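Local coordinates for protein 2-dehydropantoate 2-reductase (Geobacter metallireducens, PDB 3HN2) that probably catalyses the NADPH-dependent reduction of ketopantoate to pantoate, the second step of the route from 3-methyl-2-oxobutanoate to pantoate in pantothenate biosynthesis, at residues P64-K78 with I89-Q103. Numbering follows the deposited sequence.
Sequences PEEIGPMDLVLVGLK and IRPLVEEGTQILTLQ
Val73 and Val75 meet Ile99, Ile89 and Leu92 on one face of two parallel strands, 72-75 and 98-101, whose axes run 4.7 Å apart. The strands belong to a beta-alpha-beta unit of the Rossmann-type domain, connected through helix 85-89. Backbone hydrogen bonds run from Gln98 N to Asp71 O, Val73 N to Gln98 O, Leu100 N to Val73 O, Val75 N to Leu100 O (2.7 Å, N-H...O 162°) and Leu102 N to Val75 O. Packing is tight on the face carrying Val73, Val75 and Ile99. Val75 CG2 abuts Ile99 CG2 at 3.8 Å, whereas CG1, trans to the backbone N (chi1 -172°), reaches the Gln103 amide. Leu92 wedges its CD2 against Ile67 CB at 3.7 Å and turns CD1 to Val73. On the other face, Leu74 CD1 lies alongside Leu100 CD2 at 3.7 Å.

The solvent side is looser: exposed Pro69 and Glu94 touch through their CB atoms, and Glu65 merely flanks the Pro91 ring. Met70 N donates to Leu92 O; Thr97 OG1, ending the Glu94-Thr97 turn, lies 2.7 Å from Met70 O and accepts the Glu94 N-H.

Gln103 NE2 donates to Leu77 O at 2.7 Å, from above the carbonyl plane; OE1 binds Tyr85. A leucine here would probably leave Leu77 O and the Tyr85 hydroxyl without these partners. Apolar side chains thus fill the sheet faces, main-chain hydrogen bonds set the register, and the Gln103 amide links the segments just past the strands' C-terminal ends.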
# COMPACT_ATOMS: atom_id res chain seq x y z
N PRO A 64 -28.31 -7.83 -24.80
CA PRO A 64 -28.04 -6.41 -25.06
C PRO A 64 -29.07 -5.71 -25.95
O PRO A 64 -29.23 -4.49 -25.84
CB PRO A 64 -26.66 -6.42 -25.74
CG PRO A 64 -26.49 -7.79 -26.25
CD PRO A 64 -27.25 -8.70 -25.34
N GLU A 65 -29.76 -6.47 -26.80
CA GLU A 65 -30.80 -5.91 -27.68
C GLU A 65 -32.07 -5.49 -26.94
O GLU A 65 -32.89 -4.74 -27.48
CB GLU A 65 -31.13 -6.85 -28.86
CG GLU A 65 -31.33 -8.32 -28.49
CD GLU A 65 -30.08 -9.16 -28.69
OE1 GLU A 65 -30.20 -10.28 -29.25
OE2 GLU A 65 -28.98 -8.72 -28.30
N GLU A 66 -32.22 -5.98 -25.71
CA GLU A 66 -33.31 -5.58 -24.83
C GLU A 66 -33.04 -4.21 -24.20
O GLU A 66 -33.97 -3.44 -23.96
CB GLU A 66 -33.53 -6.62 -23.74
CG GLU A 66 -33.79 -8.04 -24.25
CD GLU A 66 -33.83 -9.09 -23.14
OE1 GLU A 66 -34.38 -10.19 -23.39
OE2 GLU A 66 -33.31 -8.82 -22.03
N ILE A 67 -31.77 -3.93 -23.93
CA ILE A 67 -31.33 -2.66 -23.34
C ILE A 67 -31.42 -1.52 -24.36
O ILE A 67 -31.96 -0.46 -24.06
CB ILE A 67 -29.88 -2.74 -22.80
CG1 ILE A 67 -29.69 -4.00 -21.95
CG2 ILE A 67 -29.53 -1.49 -22.01
CD1 ILE A 67 -28.30 -4.19 -21.37
N GLY A 68 -30.89 -1.75 -25.56
CA GLY A 68 -30.92 -0.76 -26.62
C GLY A 68 -29.85 0.32 -26.49
O GLY A 68 -28.95 0.19 -25.66
N PRO A 69 -29.95 1.38 -27.32
CA PRO A 69 -28.99 2.49 -27.37
C PRO A 69 -28.75 3.15 -26.02
O PRO A 69 -29.68 3.36 -25.25
CB PRO A 69 -29.65 3.47 -28.34
CG PRO A 69 -30.49 2.62 -29.22
CD PRO A 69 -31.03 1.55 -28.31
N MET A 70 -27.48 3.46 -25.74
CA MET A 70 -27.05 4.04 -24.47
C MET A 70 -26.22 5.30 -24.70
O MET A 70 -25.89 5.63 -25.84
CB MET A 70 -26.23 3.01 -23.67
CG MET A 70 -26.97 1.74 -23.26
SD MET A 70 -27.75 1.84 -21.63
CE MET A 70 -29.42 2.33 -22.06
N ASP A 71 -25.89 6.02 -23.63
CA ASP A 71 -24.96 7.15 -23.71
C ASP A 71 -23.53 6.69 -23.47
O ASP A 71 -22.59 7.14 -24.13
CB ASP A 71 -25.33 8.24 -22.69
CG ASP A 71 -26.59 9.00 -23.07
OD1 ASP A 71 -26.78 9.30 -24.27
OD2 ASP A 71 -27.38 9.31 -22.16
N LEU A 72 -23.38 5.79 -22.50
CA LEU A 72 -22.08 5.26 -22.11
C LEU A 72 -22.18 3.76 -21.86
O LEU A 72 -23.12 3.30 -21.21
CB LEU A 72 -21.60 5.97 -20.83
CG LEU A 72 -20.33 5.46 -20.14
CD1 LEU A 72 -19.09 5.74 -20.98
CD2 LEU A 72 -20.19 6.09 -18.77
N VAL A 73 -21.23 3.00 -22.40
CA VAL A 73 -21.10 1.61 -22.00
C VAL A 73 -19.76 1.32 -21.33
O VAL A 73 -18.69 1.46 -21.93
CB VAL A 73 -21.46 0.60 -23.15
CG1 VAL A 73 -20.96 1.08 -24.50
CG2 VAL A 73 -20.95 -0.81 -22.84
N LEU A 74 -19.83 0.98 -20.04
CA LEU A 74 -18.67 0.51 -19.28
C LEU A 74 -18.41 -0.94 -19.59
O LEU A 74 -19.20 -1.80 -19.22
CB LEU A 74 -18.94 0.62 -17.78
CG LEU A 74 -18.16 1.59 -16.91
CD1 LEU A 74 -18.75 2.98 -17.03
CD2 LEU A 74 -18.25 1.10 -15.47
N VAL A 75 -17.29 -1.21 -20.26
CA VAL A 75 -16.86 -2.57 -20.50
C VAL A 75 -15.96 -3.03 -19.33
O VAL A 75 -14.91 -2.45 -19.07
CB VAL A 75 -16.13 -2.71 -21.85
CG1 VAL A 75 -15.85 -4.16 -22.16
CG2 VAL A 75 -16.97 -2.09 -22.97
N GLY A 76 -16.42 -4.06 -18.61
CA GLY A 76 -15.66 -4.67 -17.53
C GLY A 76 -15.43 -6.15 -17.77
O GLY A 76 -15.16 -6.91 -16.83
N LEU A 77 -15.54 -6.55 -19.04
CA LEU A 77 -15.34 -7.94 -19.48
C LEU A 77 -13.94 -8.45 -19.20
O LEU A 77 -12.97 -7.68 -19.21
CB LEU A 77 -15.57 -8.06 -20.99
CG LEU A 77 -16.96 -8.21 -21.61
CD1 LEU A 77 -16.87 -7.96 -23.10
CD2 LEU A 77 -17.55 -9.59 -21.33
N LYS A 78 -13.83 -9.74 -18.93
CA LYS A 78 -12.54 -10.40 -18.92
C LYS A 78 -12.07 -10.51 -20.37
O LYS A 78 -12.87 -10.79 -21.27
CB LYS A 78 -12.62 -11.76 -18.25
CG LYS A 78 -12.04 -11.79 -16.84
CD LYS A 78 -12.89 -11.00 -15.84
CE LYS A 78 -12.01 -10.31 -14.79
NZ LYS A 78 -11.18 -11.27 -14.00
N ILE A 89 -21.95 -5.45 -27.68
CA ILE A 89 -21.92 -3.98 -27.62
C ILE A 89 -22.69 -3.28 -28.76
O ILE A 89 -23.33 -2.25 -28.52
CB ILE A 89 -20.46 -3.45 -27.44
CG1 ILE A 89 -19.87 -3.97 -26.12
CG2 ILE A 89 -20.39 -1.92 -27.44
CD1 ILE A 89 -18.35 -3.95 -26.05
N ARG A 90 -22.67 -3.84 -29.97
CA ARG A 90 -23.38 -3.27 -31.14
C ARG A 90 -24.84 -2.80 -30.94
O ARG A 90 -25.18 -1.70 -31.39
CB ARG A 90 -23.21 -4.15 -32.40
CG ARG A 90 -24.37 -4.17 -33.42
CD ARG A 90 -24.31 -3.02 -34.43
NE ARG A 90 -23.47 -3.33 -35.59
CZ ARG A 90 -22.22 -2.93 -35.75
NH1 ARG A 90 -21.55 -3.27 -36.85
NH2 ARG A 90 -21.62 -2.18 -34.83
N PRO A 91 -25.70 -3.60 -30.24
CA PRO A 91 -27.06 -3.08 -29.97
C PRO A 91 -27.13 -1.85 -29.05
O PRO A 91 -28.15 -1.15 -29.05
CB PRO A 91 -27.76 -4.27 -29.29
CG PRO A 91 -26.96 -5.46 -29.68
CD PRO A 91 -25.56 -4.98 -29.73
N LEU A 92 -26.07 -1.59 -28.28
CA LEU A 92 -26.03 -0.47 -27.34
C LEU A 92 -25.51 0.82 -27.97
O LEU A 92 -25.56 1.88 -27.35
CB LEU A 92 -25.16 -0.82 -26.13
CG LEU A 92 -25.40 -2.16 -25.44
CD1 LEU A 92 -24.19 -2.56 -24.60
CD2 LEU A 92 -26.65 -2.11 -24.59
N VAL A 93 -25.01 0.73 -29.21
CA VAL A 93 -24.34 1.85 -29.86
C VAL A 93 -25.26 2.65 -30.78
O VAL A 93 -25.84 2.12 -31.74
CB VAL A 93 -23.06 1.38 -30.61
CG1 VAL A 93 -22.44 2.49 -31.44
CG2 VAL A 93 -22.03 0.84 -29.62
N GLU A 94 -25.42 3.93 -30.46
CA GLU A 94 -26.07 4.91 -31.32
C GLU A 94 -25.04 6.01 -31.58
O GLU A 94 -24.01 6.05 -30.92
CB GLU A 94 -27.34 5.46 -30.64
CG GLU A 94 -28.25 6.35 -31.51
CD GLU A 94 -28.54 5.77 -32.89
OE1 GLU A 94 -29.16 4.69 -32.97
OE2 GLU A 94 -28.16 6.41 -33.89
N GLU A 95 -25.31 6.88 -32.56
CA GLU A 95 -24.47 8.04 -32.83
C GLU A 95 -24.38 8.93 -31.59
O GLU A 95 -25.36 9.58 -31.20
CB GLU A 95 -25.02 8.83 -34.02
CG GLU A 95 -24.22 10.07 -34.40
CD GLU A 95 -25.02 11.07 -35.22
OE1 GLU A 95 -26.27 11.06 -35.12
OE2 GLU A 95 -24.41 11.87 -35.95
N GLY A 96 -23.21 8.93 -30.95
CA GLY A 96 -23.00 9.69 -29.72
C GLY A 96 -22.70 8.84 -28.50
O GLY A 96 -22.26 9.36 -27.48
N THR A 97 -22.97 7.54 -28.60
CA THR A 97 -22.62 6.58 -27.55
C THR A 97 -21.10 6.53 -27.45
O THR A 97 -20.40 6.53 -28.47
CB THR A 97 -23.14 5.15 -27.87
OG1 THR A 97 -24.53 5.20 -28.18
CG2 THR A 97 -22.92 4.19 -26.69
N GLN A 98 -20.60 6.53 -26.22
CA GLN A 98 -19.17 6.39 -25.99
C GLN A 98 -18.85 5.17 -25.13
O GLN A 98 -19.61 4.81 -24.24
CB GLN A 98 -18.58 7.68 -25.42
CG GLN A 98 -19.49 8.45 -24.49
CD GLN A 98 -19.12 9.92 -24.41
OE1 GLN A 98 -17.94 10.28 -24.41
NE2 GLN A 98 -20.14 10.78 -24.35
N ILE A 99 -17.72 4.54 -25.44
CA ILE A 99 -17.38 3.24 -24.86
C ILE A 99 -16.18 3.35 -23.92
O ILE A 99 -15.10 3.79 -24.31
CB ILE A 99 -17.14 2.19 -25.98
CG1 ILE A 99 -18.30 2.20 -26.98
CG2 ILE A 99 -16.95 0.81 -25.39
CD1 ILE A 99 -17.99 1.62 -28.34
N LEU A 100 -16.40 2.97 -22.66
CA LEU A 100 -15.37 3.08 -21.63
C LEU A 100 -14.85 1.70 -21.25
O LEU A 100 -15.59 0.87 -20.72
CB LEU A 100 -15.91 3.82 -20.40
CG LEU A 100 -15.11 3.99 -19.10
CD1 LEU A 100 -13.70 4.48 -19.35
CD2 LEU A 100 -15.82 4.98 -18.20
N THR A 101 -13.58 1.46 -21.53
CA THR A 101 -12.95 0.19 -21.20
C THR A 101 -12.14 0.27 -19.89
O THR A 101 -11.32 1.18 -19.69
CB THR A 101 -12.17 -0.38 -22.41
OG1 THR A 101 -12.03 -1.79 -22.30
CG2 THR A 101 -10.81 0.26 -22.57
N LEU A 102 -12.40 -0.66 -18.98
CA LEU A 102 -11.74 -0.69 -17.66
C LEU A 102 -10.99 -1.99 -17.42
O LEU A 102 -10.47 -2.23 -16.32
CB LEU A 102 -12.76 -0.48 -16.54
CG LEU A 102 -13.26 0.92 -16.21
CD1 LEU A 102 -14.42 0.81 -15.25
CD2 LEU A 102 -12.16 1.77 -15.62
N GLN A 103 -10.94 -2.83 -18.44
CA GLN A 103 -10.32 -4.14 -18.37
C GLN A 103 -8.80 -4.07 -18.39
O GLN A 103 -8.22 -3.00 -18.60
CB GLN A 103 -10.85 -5.04 -19.48
CG GLN A 103 -11.78 -4.31 -20.44
CD GLN A 103 -12.09 -5.09 -21.70
OE1 GLN A 103 -11.83 -4.62 -22.80
NE2 GLN A 103 -12.66 -6.28 -21.54